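Local coordinates for E3 SUMO-protein ligase SIZ2 (Saccharomyces cerevisiae, PDB 6U75), which acts as an E3 ligase that promotes attachment of the small modifier SUMO (Smt3) to target proteins, combining a PINIT domain with a zinc-binding SP-RING, at residues F34-S39 / E115-D120; L80-T85 / P108-P113; P10-P15 / C134-V139; L87-K92 / N102-T107. All coordinates share one frame; numbering follows the deposited sequence.

Contact 1: F34-S39 / E115-D120; sequences FKVSKS and EMNHLD
One face of the Phe34 ring carries CB of Asn117, which sits 4.2 Å from CE1 and is shifted toward the rim of the ring. Val36, two residues on in the loop after the strand, sets its CG2 at the ring's edge, in the ring plane, while CB of Leu119 comes up obliquely on CE2. The backbones meet in an antiparallel hydrogen-bonded pair. Phe34 N gives an almost straight bond to Asn117 O (2.9 Å, 164°), lying in the carbonyl plane. The return bond from Asn117 N reaches Phe34 O at 2.9 Å from above the carbonyl plane. The same oxygen takes a second, weak bond from Asn117 ND2, because CG lies anti to the carbonyl carbon and turns the amide back over the pairing. The OD1 of Asn117 is held by Asn83 ND2 and Lys111 N. On the more exposed side, Met116 bends at chi2 (74°) and crosses Lys35 at about a right angle, SD lying 3.3 Å from Lys35 CG, with CE over Phe34 N. Replacing Met116 by an alanine would probably uncover the backbone at Phe34 and take away the apolar support of the Lys35 chain. That lysine curls at chi3 and chi4 so that NZ bonds to Thr114 O. The pair lies at the end of strand 28-34, an outermost strand of the four-stranded PINIT sheet that runs antiparallel to strand 117-123. Beyond it Ser37 N-caps helix 38-46, and on the other flank strand 117-123 continues against strand 79-82.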
loop_
_atom_site.group_PDB
_atom_site.type_symbol
_atom_site.label_atom_id
_atom_site.label_comp_id
_atom_site.label_asym_id
_atom_site.label_seq_id
_atom_site.Cartn_x
_atom_site.Cartn_y
_atom_site.Cartn_z
ATOM N N PHE A 34 15.234 -22.497 -8.168
ATOM C CA PHE A 34 14.125 -22.610 -9.106
ATOM C C PHE A 34 14.511 -21.979 -10.434
ATOM O O PHE A 34 15.411 -21.139 -10.513
ATOM C CB PHE A 34 12.842 -21.973 -8.555
ATOM C CG PHE A 34 12.931 -20.491 -8.347
ATOM C CD1 PHE A 34 12.630 -19.614 -9.375
ATOM C CD2 PHE A 34 13.296 -19.973 -7.115
ATOM C CE1 PHE A 34 12.703 -18.247 -9.184
ATOM C CE2 PHE A 34 13.371 -18.608 -6.917
ATOM C CZ PHE A 34 13.074 -17.744 -7.953
ATOM N N LYS A 35 13.816 -22.416 -11.480
ATOM C CA LYS A 35 13.984 -21.901 -12.829
ATOM C C LYS A 35 12.736 -21.134 -13.239
ATOM O O LYS A 35 11.634 -21.400 -12.750
ATOM C CB LYS A 35 14.243 -23.040 -13.822
ATOM C CG LYS A 35 15.432 -23.917 -13.458
ATOM C CD LYS A 35 15.491 -25.185 -14.301
ATOM C CE LYS A 35 16.153 -24.945 -15.649
ATOM N NZ LYS A 35 17.604 -24.641 -15.510
ATOM N N VAL A 36 12.920 -20.172 -14.137
ATOM C CA VAL A 36 11.825 -19.399 -14.708
ATOM C C VAL A 36 11.791 -19.714 -16.196
ATOM O O VAL A 36 12.684 -19.303 -16.947
ATOM C CB VAL A 36 11.983 -17.895 -14.458
ATOM C CG1 VAL A 36 10.886 -17.119 -15.173
ATOM C CG2 VAL A 36 11.958 -17.608 -12.963
ATOM N N SER A 37 10.761 -20.446 -16.621
ATOM C CA SER A 37 10.647 -20.915 -17.996
ATOM C C SER A 37 10.853 -19.791 -19.001
ATOM O O SER A 37 10.717 -18.610 -18.664
ATOM C CB SER A 37 9.279 -21.557 -18.222
ATOM O OG SER A 37 8.247 -20.591 -18.123
ATOM N N LYS A 38 11.181 -20.155 -20.242
ATOM C CA LYS A 38 11.323 -19.157 -21.295
ATOM C C LYS A 38 9.984 -18.515 -21.634
ATOM O O LYS A 38 9.942 -17.350 -22.045
ATOM C CB LYS A 38 11.942 -19.798 -22.537
ATOM C CG LYS A 38 12.623 -18.817 -23.479
ATOM C CD LYS A 38 11.707 -18.389 -24.611
ATOM C CE LYS A 38 12.416 -17.431 -25.556
ATOM N NZ LYS A 38 11.546 -17.007 -26.688
ATOM N N SER A 39 8.881 -19.251 -21.463
ATOM C CA SER A 39 7.565 -18.664 -21.692
ATOM C C SER A 39 7.274 -17.557 -20.686
ATOM O O SER A 39 6.724 -16.510 -21.045
ATOM C CB SER A 39 6.488 -19.747 -21.625
ATOM O OG SER A 39 6.474 -20.527 -22.808
ATOM N N GLU A 115 19.432 -21.429 -17.162
ATOM C CA GLU A 115 20.238 -21.495 -15.954
ATOM C C GLU A 115 19.348 -21.494 -14.715
ATOM O O GLU A 115 18.140 -21.256 -14.780
ATOM C CB GLU A 115 21.230 -20.329 -15.911
ATOM C CG GLU A 115 22.301 -20.404 -16.989
ATOM C CD GLU A 115 23.270 -19.240 -16.935
ATOM O OE1 GLU A 115 23.037 -18.309 -16.136
ATOM O OE2 GLU A 115 24.265 -19.258 -17.690
ATOM N N MET A 116 19.972 -21.763 -13.572
ATOM C CA MET A 116 19.270 -21.934 -12.308
ATOM C C MET A 116 19.305 -20.640 -11.506
ATOM O O MET A 116 20.321 -19.938 -11.488
ATOM C CB MET A 116 19.906 -23.063 -11.492
ATOM C CG MET A 116 18.988 -23.661 -10.445
ATOM S SD MET A 116 17.724 -24.705 -11.190
ATOM C CE MET A 116 16.648 -24.988 -9.793
ATOM N N ASN A 117 18.195 -20.332 -10.839
ATOM C CA ASN A 117 18.117 -19.181 -9.949
ATOM C C ASN A 117 18.199 -19.656 -8.504
ATOM O O ASN A 117 17.454 -20.557 -8.095
ATOM C CB ASN A 117 16.829 -18.386 -10.169
ATOM C CG ASN A 117 16.748 -17.782 -11.556
ATOM O OD1 ASN A 117 17.389 -16.772 -11.843
ATOM N ND2 ASN A 117 15.952 -18.395 -12.424
ATOM N N HIS A 118 19.104 -19.046 -7.742
ATOM C CA HIS A 118 19.320 -19.363 -6.338
ATOM C C HIS A 118 18.896 -18.175 -5.486
ATOM O O HIS A 118 19.314 -17.042 -5.743
ATOM C CB HIS A 118 20.788 -19.700 -6.069
ATOM C CG HIS A 118 21.323 -20.809 -6.921
ATOM N ND1 HIS A 118 21.168 -22.140 -6.596
ATOM C CD2 HIS A 118 22.015 -20.784 -8.084
ATOM C CE1 HIS A 118 21.740 -22.887 -7.524
ATOM N NE2 HIS A 118 22.261 -22.088 -8.439
ATOM N N LEU A 119 18.071 -18.437 -4.476
ATOM C CA LEU A 119 17.612 -17.422 -3.533
ATOM C C LEU A 119 17.974 -17.891 -2.130
ATOM O O LEU A 119 17.444 -18.899 -1.651
ATOM C CB LEU A 119 16.107 -17.188 -3.664
ATOM C CG LEU A 119 15.492 -16.207 -2.661
ATOM C CD1 LEU A 119 16.039 -14.805 -2.871
ATOM C CD2 LEU A 119 13.976 -16.210 -2.765
ATOM N N ASP A 120 18.882 -17.170 -1.482
ATOM C CA ASP A 120 19.283 -17.460 -0.116
ATOM C C ASP A 120 18.634 -16.457 0.827
ATOM O O ASP A 120 18.494 -15.276 0.496
ATOM C CB ASP A 120 20.805 -17.410 0.033
ATOM C CG ASP A 120 21.524 -18.178 -1.060
ATOM O OD1 ASP A 120 21.902 -17.558 -2.076
ATOM O OD2 ASP A 120 21.706 -19.403 -0.909
#

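Contact 2: L80-T85 / P108-P113; sequences LVFNGT and PYLKVP
Tyr109, Phe82 and Asn83 carry this contact between a hairpin tip and the irregular chain 108-113. The Tyr109 ring lies between two aliphatic groups. Thr85 CG2, anti to its own backbone N, makes a CH-pi contact over one face, 4.1 Å from the ring centroid, and Pro108 CG covers the opposite face toward the rim. Further back, Tyr109 CB sits at the edge of the Phe82 ring, in its plane, 3.9 Å from CD2. Phe82 also meets Leu110, whose CD2 approaches CZ at 4.1 Å near the ring plane. Asn83 supplies the polar grip: ND2 donates to Tyr109 O at 2.7 Å (157°), the oxygen lying close to the amide plane and the nitrogen in the carbonyl plane. The bent chain of Lys111 comes tip to tip with this amide, its CG 3.7 Å from Asn83 ND2. Asn83 ND2 also bonds to Asn117 OD1, and Asn83 OD1 accepts from His118 N, so both ends of the amide are fixed. Phe82 to Thr85 form a type I' beta turn, with Asn83 and Gly84 at its corners. This turn joins strands 79-82 and 85-86, and strand 117-123 runs antiparallel along the other side of 79-82.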
loop_
_atom_site.group_PDB
_atom_site.type_symbol
_atom_site.label_atom_id
_atom_site.label_comp_id
_atom_site.label_asym_id
_atom_site.label_seq_id
_atom_site.Cartn_x
_atom_site.Cartn_y
_atom_site.Cartn_z
ATOM N N LEU A 80 18.124 -11.175 2.153
ATOM C CA LEU A 80 17.758 -11.871 0.928
ATOM C C LEU A 80 18.847 -11.658 -0.113
ATOM O O LEU A 80 19.245 -10.518 -0.377
ATOM C CB LEU A 80 16.415 -11.372 0.394
ATOM C CG LEU A 80 15.200 -11.642 1.281
ATOM C CD1 LEU A 80 14.043 -10.752 0.868
ATOM C CD2 LEU A 80 14.802 -13.105 1.204
ATOM N N VAL A 81 19.324 -12.751 -0.702
ATOM C CA VAL A 81 20.368 -12.712 -1.717
ATOM C C VAL A 81 19.871 -13.530 -2.900
ATOM O O VAL A 81 19.745 -14.757 -2.801
ATOM C CB VAL A 81 21.705 -13.256 -1.198
ATOM C CG1 VAL A 81 22.773 -13.154 -2.276
ATOM C CG2 VAL A 81 22.131 -12.505 0.055
ATOM N N PHE A 82 19.590 -12.860 -4.012
ATOM C CA PHE A 82 19.091 -13.506 -5.221
ATOM C C PHE A 82 20.202 -13.483 -6.263
ATOM O O PHE A 82 20.547 -12.419 -6.789
ATOM C CB PHE A 82 17.831 -12.808 -5.729
ATOM C CG PHE A 82 17.115 -13.563 -6.813
ATOM C CD1 PHE A 82 16.475 -14.759 -6.535
ATOM C CD2 PHE A 82 17.077 -13.075 -8.108
ATOM C CE1 PHE A 82 15.816 -15.456 -7.527
ATOM C CE2 PHE A 82 16.417 -13.768 -9.105
ATOM C CZ PHE A 82 15.786 -14.961 -8.813
ATOM N N ASN A 83 20.764 -14.655 -6.553
ATOM C CA ASN A 83 21.836 -14.788 -7.539
ATOM C C ASN A 83 23.053 -13.952 -7.148
ATOM O O ASN A 83 23.658 -13.274 -7.980
ATOM C CB ASN A 83 21.341 -14.413 -8.938
ATOM C CG ASN A 83 20.293 -15.376 -9.462
ATOM O OD1 ASN A 83 20.387 -16.586 -9.255
ATOM N ND2 ASN A 83 19.286 -14.842 -10.142
ATOM N N GLY A 84 23.416 -14.000 -5.866
ATOM C CA GLY A 84 24.580 -13.304 -5.365
ATOM C C GLY A 84 24.362 -11.850 -5.009
ATOM O O GLY A 84 25.106 -11.314 -4.178
ATOM N N THR A 85 23.372 -11.193 -5.605
ATOM C CA THR A 85 23.101 -9.786 -5.343
ATOM C C THR A 85 22.128 -9.654 -4.179
ATOM O O THR A 85 21.042 -10.242 -4.199
ATOM C CB THR A 85 22.527 -9.111 -6.589
ATOM O OG1 THR A 85 23.496 -9.141 -7.645
ATOM C CG2 THR A 85 22.142 -7.667 -6.295
ATOM N N PRO A 108 15.142 -7.638 -12.087
ATOM C CA PRO A 108 16.403 -7.243 -12.739
ATOM C C PRO A 108 17.547 -8.217 -12.519
ATOM O O PRO A 108 18.507 -8.198 -13.299
ATOM C CB PRO A 108 16.709 -5.877 -12.114
ATOM C CG PRO A 108 16.053 -5.921 -10.786
ATOM C CD PRO A 108 14.811 -6.754 -10.954
ATOM N N TYR A 109 17.483 -9.065 -11.493
ATOM C CA TYR A 109 18.571 -9.974 -11.165
ATOM C C TYR A 109 18.302 -11.400 -11.632
ATOM O O TYR A 109 18.983 -12.331 -11.191
ATOM C CB TYR A 109 18.830 -9.944 -9.658
ATOM C CG TYR A 109 18.770 -8.549 -9.078
ATOM C CD1 TYR A 109 19.731 -7.599 -9.401
ATOM C CD2 TYR A 109 17.749 -8.178 -8.214
ATOM C CE1 TYR A 109 19.677 -6.320 -8.878
ATOM C CE2 TYR A 109 17.687 -6.902 -7.685
ATOM C CZ TYR A 109 18.653 -5.978 -8.022
ATOM O OH TYR A 109 18.594 -4.708 -7.496
ATOM N N LEU A 110 17.330 -11.587 -12.522
ATOM C CA LEU A 110 17.006 -12.910 -13.034
ATOM C C LEU A 110 18.036 -13.363 -14.060
ATOM O O LEU A 110 18.589 -12.560 -14.816
ATOM C CB LEU A 110 15.617 -12.912 -13.675
ATOM C CG LEU A 110 14.499 -13.653 -12.939
ATOM C CD1 LEU A 110 13.193 -13.505 -13.700
ATOM C CD2 LEU A 110 14.843 -15.123 -12.750
ATOM N N LYS A 111 18.283 -14.668 -14.084
ATOM C CA LYS A 111 19.167 -15.284 -15.060
ATOM C C LYS A 111 18.356 -15.842 -16.226
ATOM O O LYS A 111 17.133 -15.984 -16.158
ATOM C CB LYS A 111 20.002 -16.391 -14.407
ATOM C CG LYS A 111 20.880 -15.915 -13.256
ATOM C CD LYS A 111 21.947 -14.928 -13.724
ATOM C CE LYS A 111 22.064 -13.735 -12.785
ATOM N NZ LYS A 111 22.735 -12.579 -13.440
ATOM N N VAL A 112 19.059 -16.156 -17.311
ATOM C CA VAL A 112 18.423 -16.689 -18.514
ATOM C C VAL A 112 17.658 -17.956 -18.151
ATOM O O VAL A 112 17.946 -18.581 -17.120
ATOM C CB VAL A 112 19.455 -16.959 -19.622
ATOM C CG1 VAL A 112 19.973 -15.646 -20.195
ATOM C CG2 VAL A 112 20.604 -17.809 -19.099
ATOM N N PRO A 113 16.681 -18.373 -18.960
ATOM C CA PRO A 113 15.832 -19.506 -18.555
ATOM C C PRO A 113 16.589 -20.811 -18.396
ATOM O O PRO A 113 16.225 -21.626 -17.538
ATOM C CB PRO A 113 14.797 -19.595 -19.688
ATOM C CG PRO A 113 14.876 -18.290 -20.412
ATOM C CD PRO A 113 16.283 -17.821 -20.266
#

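Contact 3: P10-P15 / C134-V139; sequences PIVQIP and CFIVEV
Ile136, Val12 and Ile14 make one tight apolar cluster. Val12 lies alongside Ile136, pointing the same way, its CG1 3.8 Å from Ile136 CB, and Ile14 crosses obliquely to put CD1 4.0 Å from Ile136 CG1. Helix 38-46 closes over this face, Leu43 touching Val12 and Asn40 touching Ile14 and Ile136. The other face is tight too: Gln13, extended from an anti CG (chi1 -176°), runs over the Phe135 ring, with CB 3.4 Å from CE2, CG in a CH-pi contact 4.0 Å from the centroid and the amide plane tilted 26° from the ring. Phe3 meets the same ring edge-to-face. The strand carries a classic beta bulge, Ile11 and Val12 both opposing Ile136 where strand 8-10 passes into strand 12-21 of the PINIT domain's antiparallel sheet. Ile11 N donates to Ile136 O at 2.9 Å, and Ile136 N bonds to Val12 O nearly along the carbonyl axis (172°). Ile14 N reaches Cys134 O at 3.0 Å. Toward Pro10 the fit loosens. Its exposed ring brings CB only to 4.4 Å from Phe135 CD2, and Ile11 has CD1 4.3 Å from Glu138 CB. At the far end a water bonds to Gln13 NE2, Cys134 N and Ile14 O.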
loop_
_atom_site.group_PDB
_atom_site.type_symbol
_atom_site.label_atom_id
_atom_site.label_comp_id
_atom_site.label_asym_id
_atom_site.label_seq_id
_atom_site.Cartn_x
_atom_site.Cartn_y
_atom_site.Cartn_z
ATOM N N PRO A 10 -1.819 -10.388 -9.321
ATOM C CA PRO A 10 -1.153 -11.588 -9.838
ATOM C C PRO A 10 -1.555 -11.911 -11.267
ATOM O O PRO A 10 -2.705 -11.723 -11.673
ATOM C CB PRO A 10 -1.617 -12.684 -8.872
ATOM C CG PRO A 10 -2.957 -12.229 -8.422
ATOM C CD PRO A 10 -2.913 -10.722 -8.391
ATOM N N ILE A 11 -0.585 -12.411 -12.028
ATOM C CA ILE A 11 -0.804 -12.898 -13.377
ATOM C C ILE A 11 -0.614 -14.407 -13.455
ATOM O O ILE A 11 -1.395 -15.103 -14.107
ATOM C CB ILE A 11 0.139 -12.177 -14.365
ATOM C CG1 ILE A 11 -0.084 -10.662 -14.318
ATOM C CG2 ILE A 11 -0.046 -12.713 -15.777
ATOM C CD1 ILE A 11 -1.486 -10.226 -14.698
ATOM N N VAL A 12 0.414 -14.924 -12.789
ATOM C CA VAL A 12 0.672 -16.358 -12.746
ATOM C C VAL A 12 1.631 -16.629 -11.598
ATOM O O VAL A 12 2.557 -15.854 -11.346
ATOM C CB VAL A 12 1.237 -16.869 -14.092
ATOM C CG1 VAL A 12 2.440 -16.038 -14.515
ATOM C CG2 VAL A 12 1.611 -18.339 -13.985
ATOM N N GLN A 13 1.394 -17.733 -10.898
ATOM C CA GLN A 13 2.314 -18.190 -9.870
ATOM C C GLN A 13 3.460 -18.959 -10.511
ATOM O O GLN A 13 3.255 -19.734 -11.450
ATOM C CB GLN A 13 1.589 -19.077 -8.860
ATOM C CG GLN A 13 2.451 -19.518 -7.690
ATOM C CD GLN A 13 1.673 -20.321 -6.668
ATOM O OE1 GLN A 13 0.459 -20.486 -6.783
ATOM N NE2 GLN A 13 2.373 -20.828 -5.660
ATOM N N ILE A 14 4.665 -18.742 -10.006
ATOM C CA ILE A 14 5.835 -19.455 -10.520
ATOM C C ILE A 14 5.892 -20.835 -9.866
ATOM O O ILE A 14 5.881 -20.922 -8.628
ATOM C CB ILE A 14 7.112 -18.666 -10.248
ATOM C CG1 ILE A 14 7.146 -17.389 -11.094
ATOM C CG2 ILE A 14 8.338 -19.523 -10.531
ATOM C CD1 ILE A 14 7.295 -17.627 -12.589
ATOM N N PRO A 15 5.952 -21.916 -10.639
ATOM C CA PRO A 15 6.015 -23.247 -10.032
ATOM C C PRO A 15 7.397 -23.549 -9.476
ATOM O O PRO A 15 8.415 -23.040 -9.951
ATOM C CB PRO A 15 5.673 -24.180 -11.200
ATOM C CG PRO A 15 6.162 -23.451 -12.399
ATOM C CD PRO A 15 5.963 -21.985 -12.112
ATOM N N CYS A 134 6.461 -16.947 -5.086
ATOM C CA CYS A 134 6.910 -16.052 -6.143
ATOM C C CYS A 134 5.819 -15.954 -7.194
ATOM O O CYS A 134 5.268 -16.977 -7.615
ATOM C CB CYS A 134 8.214 -16.540 -6.780
ATOM S SG CYS A 134 9.605 -16.638 -5.639
ATOM N N PHE A 135 5.511 -14.732 -7.615
ATOM C CA PHE A 135 4.455 -14.505 -8.590
ATOM C C PHE A 135 4.916 -13.498 -9.628
ATOM O O PHE A 135 5.613 -12.536 -9.302
ATOM C CB PHE A 135 3.172 -13.974 -7.935
ATOM C CG PHE A 135 2.461 -14.975 -7.074
ATOM C CD1 PHE A 135 2.918 -15.262 -5.800
ATOM C CD2 PHE A 135 1.320 -15.614 -7.531
ATOM C CE1 PHE A 135 2.259 -16.177 -5.003
ATOM C CE2 PHE A 135 0.657 -16.528 -6.739
ATOM C CZ PHE A 135 1.127 -16.811 -5.475
ATOM N N ILE A 136 4.514 -13.711 -10.868
ATOM C CA ILE A 136 4.526 -12.631 -11.843
ATOM C C ILE A 136 3.304 -11.765 -11.581
ATOM O O ILE A 136 2.202 -12.274 -11.345
ATOM C CB ILE A 136 4.549 -13.183 -13.279
ATOM C CG1 ILE A 136 5.793 -14.054 -13.468
ATOM C CG2 ILE A 136 4.528 -12.041 -14.293
ATOM C CD1 ILE A 136 6.079 -14.438 -14.901
ATOM N N VAL A 137 3.496 -10.450 -11.586
ATOM C CA VAL A 137 2.447 -9.520 -11.197
ATOM C C VAL A 137 2.497 -8.300 -12.100
ATOM O O VAL A 137 3.563 -7.889 -12.568
ATOM C CB VAL A 137 2.575 -9.089 -9.719
ATOM C CG1 VAL A 137 2.581 -10.302 -8.801
ATOM C CG2 VAL A 137 3.833 -8.256 -9.515
ATOM N N GLU A 138 1.327 -7.721 -12.340
ATOM C CA GLU A 138 1.222 -6.416 -12.976
ATOM C C GLU A 138 1.211 -5.361 -11.878
ATOM O O GLU A 138 0.381 -5.421 -10.965
ATOM C CB GLU A 138 -0.039 -6.321 -13.832
ATOM C CG GLU A 138 -0.114 -5.057 -14.675
ATOM C CD GLU A 138 -1.381 -4.982 -15.502
ATOM O OE1 GLU A 138 -2.044 -3.923 -15.479
ATOM O OE2 GLU A 138 -1.717 -5.982 -16.169
ATOM N N VAL A 139 2.142 -4.412 -11.957
ATOM C CA VAL A 139 2.292 -3.377 -10.943
ATOM C C VAL A 139 1.634 -2.099 -11.438
ATOM O O VAL A 139 1.556 -1.836 -12.643
ATOM C CB VAL A 139 3.776 -3.133 -10.591
ATOM C CG1 VAL A 139 4.428 -4.420 -10.105
ATOM C CG2 VAL A 139 4.529 -2.558 -11.785
HETATM O O HOH W 1 5.483 -19.889 -6.094
#

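Contact 4: L87-K92 / N102-T107; sequences LEDNVK and NPANLT
Asn105 starts with CB 4.1 Å from Asp89 OD2, the carboxylate coming in from the 87-92 loop to lie near Asn105 N as well. From there CG stands anti to the backbone N (chi1 -178°), which carries the amide away from that loop and along its own chain. At the tip OD1 is gripped twice: Thr107 OG1 donates at 2.6 Å in the carbonyl plane, and Thr107 N at 3.2 Å from well above it. Thr107 OG1 in turn accepts from Leu52 N. An alanine in place of Asn105 would remove both bonds to Thr107 and would probably loosen the bend that follows the strand. The neighbouring side chains turn to the apolar side. Ala104 CB touches both Val91 CG1 (3.8 Å) and Leu87 CD1 (3.9 Å), and that Leu87 methyl also meets Leu106 CD2 at 3.6 Å, the two leucines crossing at about a right angle. Where the segments come closest, Asn102 N donates to Val91 O, on the last residue of the inverse gamma turn centred on Asn90. Strand 104-105 pairs with strand 50-58 in the PINIT sheet, and where it ends the two-residue step from Asn105 OD1 to Thr107 N makes an Asx turn.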
loop_
_atom_site.group_PDB
_atom_site.type_symbol
_atom_site.label_atom_id
_atom_site.label_comp_id
_atom_site.label_asym_id
_atom_site.label_seq_id
_atom_site.Cartn_x
_atom_site.Cartn_y
_atom_site.Cartn_z
ATOM N N LEU A 87 19.291 -8.010 -1.921
ATOM C CA LEU A 87 18.090 -7.240 -2.217
ATOM C C LEU A 87 17.977 -6.094 -1.220
ATOM O O LEU A 87 17.797 -6.323 -0.019
ATOM C CB LEU A 87 16.849 -8.126 -2.162
ATOM C CG LEU A 87 16.791 -9.260 -3.186
ATOM C CD1 LEU A 87 15.555 -10.113 -2.963
ATOM C CD2 LEU A 87 16.814 -8.712 -4.605
ATOM N N GLU A 88 18.081 -4.865 -1.720
ATOM C CA GLU A 88 17.953 -3.679 -0.884
ATOM C C GLU A 88 16.503 -3.315 -0.593
ATOM O O GLU A 88 16.260 -2.334 0.119
ATOM C CB GLU A 88 18.654 -2.490 -1.549
ATOM C CG GLU A 88 20.151 -2.680 -1.767
ATOM C CD GLU A 88 20.921 -2.835 -0.467
ATOM O OE1 GLU A 88 21.996 -3.472 -0.486
ATOM O OE2 GLU A 88 20.454 -2.322 0.572
ATOM N N ASP A 89 15.542 -4.072 -1.119
ATOM C CA ASP A 89 14.138 -3.757 -0.900
ATOM C C ASP A 89 13.831 -3.672 0.590
ATOM O O ASP A 89 14.368 -4.436 1.398
ATOM C CB ASP A 89 13.245 -4.815 -1.554
ATOM C CG ASP A 89 13.383 -4.848 -3.066
ATOM O OD1 ASP A 89 14.418 -5.339 -3.563
ATOM O OD2 ASP A 89 12.451 -4.389 -3.762
ATOM N N ASN A 90 12.965 -2.725 0.952
ATOM C CA ASN A 90 12.432 -2.630 2.310
ATOM C C ASN A 90 11.304 -3.656 2.450
ATOM O O ASN A 90 10.114 -3.335 2.494
ATOM C CB ASN A 90 11.954 -1.213 2.597
ATOM C CG ASN A 90 11.448 -1.041 4.015
ATOM O OD1 ASN A 90 10.270 -1.264 4.296
ATOM N ND2 ASN A 90 12.336 -0.639 4.917
ATOM N N VAL A 91 11.712 -4.926 2.515
ATOM C CA VAL A 91 10.756 -6.025 2.405
ATOM C C VAL A 91 9.723 -5.964 3.523
ATOM O O VAL A 91 8.533 -6.217 3.298
ATOM C CB VAL A 91 11.488 -7.381 2.384
ATOM C CG1 VAL A 91 12.183 -7.583 1.046
ATOM C CG2 VAL A 91 12.488 -7.490 3.534
ATOM N N LYS A 92 10.152 -5.633 4.740
ATOM C CA LYS A 92 9.258 -5.600 5.900
ATOM C C LYS A 92 9.353 -4.220 6.545
ATOM O O LYS A 92 10.206 -3.977 7.401
ATOM C CB LYS A 92 9.601 -6.713 6.889
ATOM C CG LYS A 92 8.388 -7.503 7.362
ATOM C CD LYS A 92 7.327 -6.601 7.983
ATOM C CE LYS A 92 6.163 -7.410 8.524
ATOM N NZ LYS A 92 4.962 -6.567 8.777
ATOM N N ASN A 102 6.321 -5.254 2.235
ATOM C CA ASN A 102 6.261 -5.179 0.786
ATOM C C ASN A 102 6.945 -6.385 0.162
ATOM O O ASN A 102 7.777 -7.041 0.798
ATOM C CB ASN A 102 6.932 -3.898 0.272
ATOM C CG ASN A 102 6.060 -2.673 0.440
ATOM O OD1 ASN A 102 4.854 -2.779 0.661
ATOM N ND2 ASN A 102 6.667 -1.499 0.324
ATOM N N PRO A 103 6.615 -6.714 -1.081
ATOM C CA PRO A 103 7.327 -7.786 -1.780
ATOM C C PRO A 103 8.694 -7.315 -2.258
ATOM O O PRO A 103 9.009 -6.125 -2.269
ATOM C CB PRO A 103 6.404 -8.115 -2.958
ATOM C CG PRO A 103 5.665 -6.848 -3.214
ATOM C CD PRO A 103 5.492 -6.185 -1.876
ATOM N N ALA A 104 9.512 -8.285 -2.656
ATOM C CA ALA A 104 10.843 -8.031 -3.190
ATOM C C ALA A 104 10.825 -8.240 -4.697
ATOM O O ALA A 104 10.279 -9.235 -5.184
ATOM C CB ALA A 104 11.879 -8.949 -2.539
ATOM N N ASN A 105 11.424 -7.304 -5.429
ATOM C CA ASN A 105 11.453 -7.350 -6.886
ATOM C C ASN A 105 12.684 -8.130 -7.332
ATOM O O ASN A 105 13.817 -7.667 -7.162
ATOM C CB ASN A 105 11.459 -5.938 -7.468
ATOM C CG ASN A 105 11.441 -5.931 -8.984
ATOM O OD1 ASN A 105 10.984 -6.883 -9.616
ATOM N ND2 ASN A 105 11.941 -4.853 -9.576
ATOM N N LEU A 106 12.464 -9.311 -7.905
ATOM C CA LEU A 106 13.537 -10.153 -8.413
ATOM C C LEU A 106 13.787 -9.962 -9.903
ATOM O O LEU A 106 14.697 -10.594 -10.451
ATOM C CB LEU A 106 13.216 -11.629 -8.145
ATOM C CG LEU A 106 12.810 -12.007 -6.719
ATOM C CD1 LEU A 106 12.362 -13.458 -6.673
ATOM C CD2 LEU A 106 13.950 -11.767 -5.741
ATOM N N THR A 107 13.014 -9.102 -10.566
ATOM C CA THR A 107 13.071 -9.021 -12.025
ATOM C C THR A 107 14.459 -8.688 -12.555
ATOM O O THR A 107 14.946 -9.413 -13.440
ATOM C CB THR A 107 12.043 -7.997 -12.518
ATOM O OG1 THR A 107 10.784 -8.227 -11.874
ATOM C CG2 THR A 107 11.862 -8.107 -14.026
#

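From the N terminus the chain lays down 10-15, 34-39, 80-85 and 87-92, then meets their partners in reverse order, so the four closures sit one within another and none cross. Contact 3 is outermost, its centre about 17 Å from that of contact 2, and brings the first strands onto strand 130-139. Inside it, contact 1 joins the end of strand 28-34 to strand 117-123. Contact 2 returns the chain after strand 104-105 to the 79-86 hairpin, and contact 4 closes the shortest loop. Contacts 1 and 2 touch through the pairing of strands 79-82 and 117-123. Contact 2 meets contact 4 through Leu80 and Leu87, while contacts 3 and 4 both reach the other sheet, contact 4 through strand 104-105.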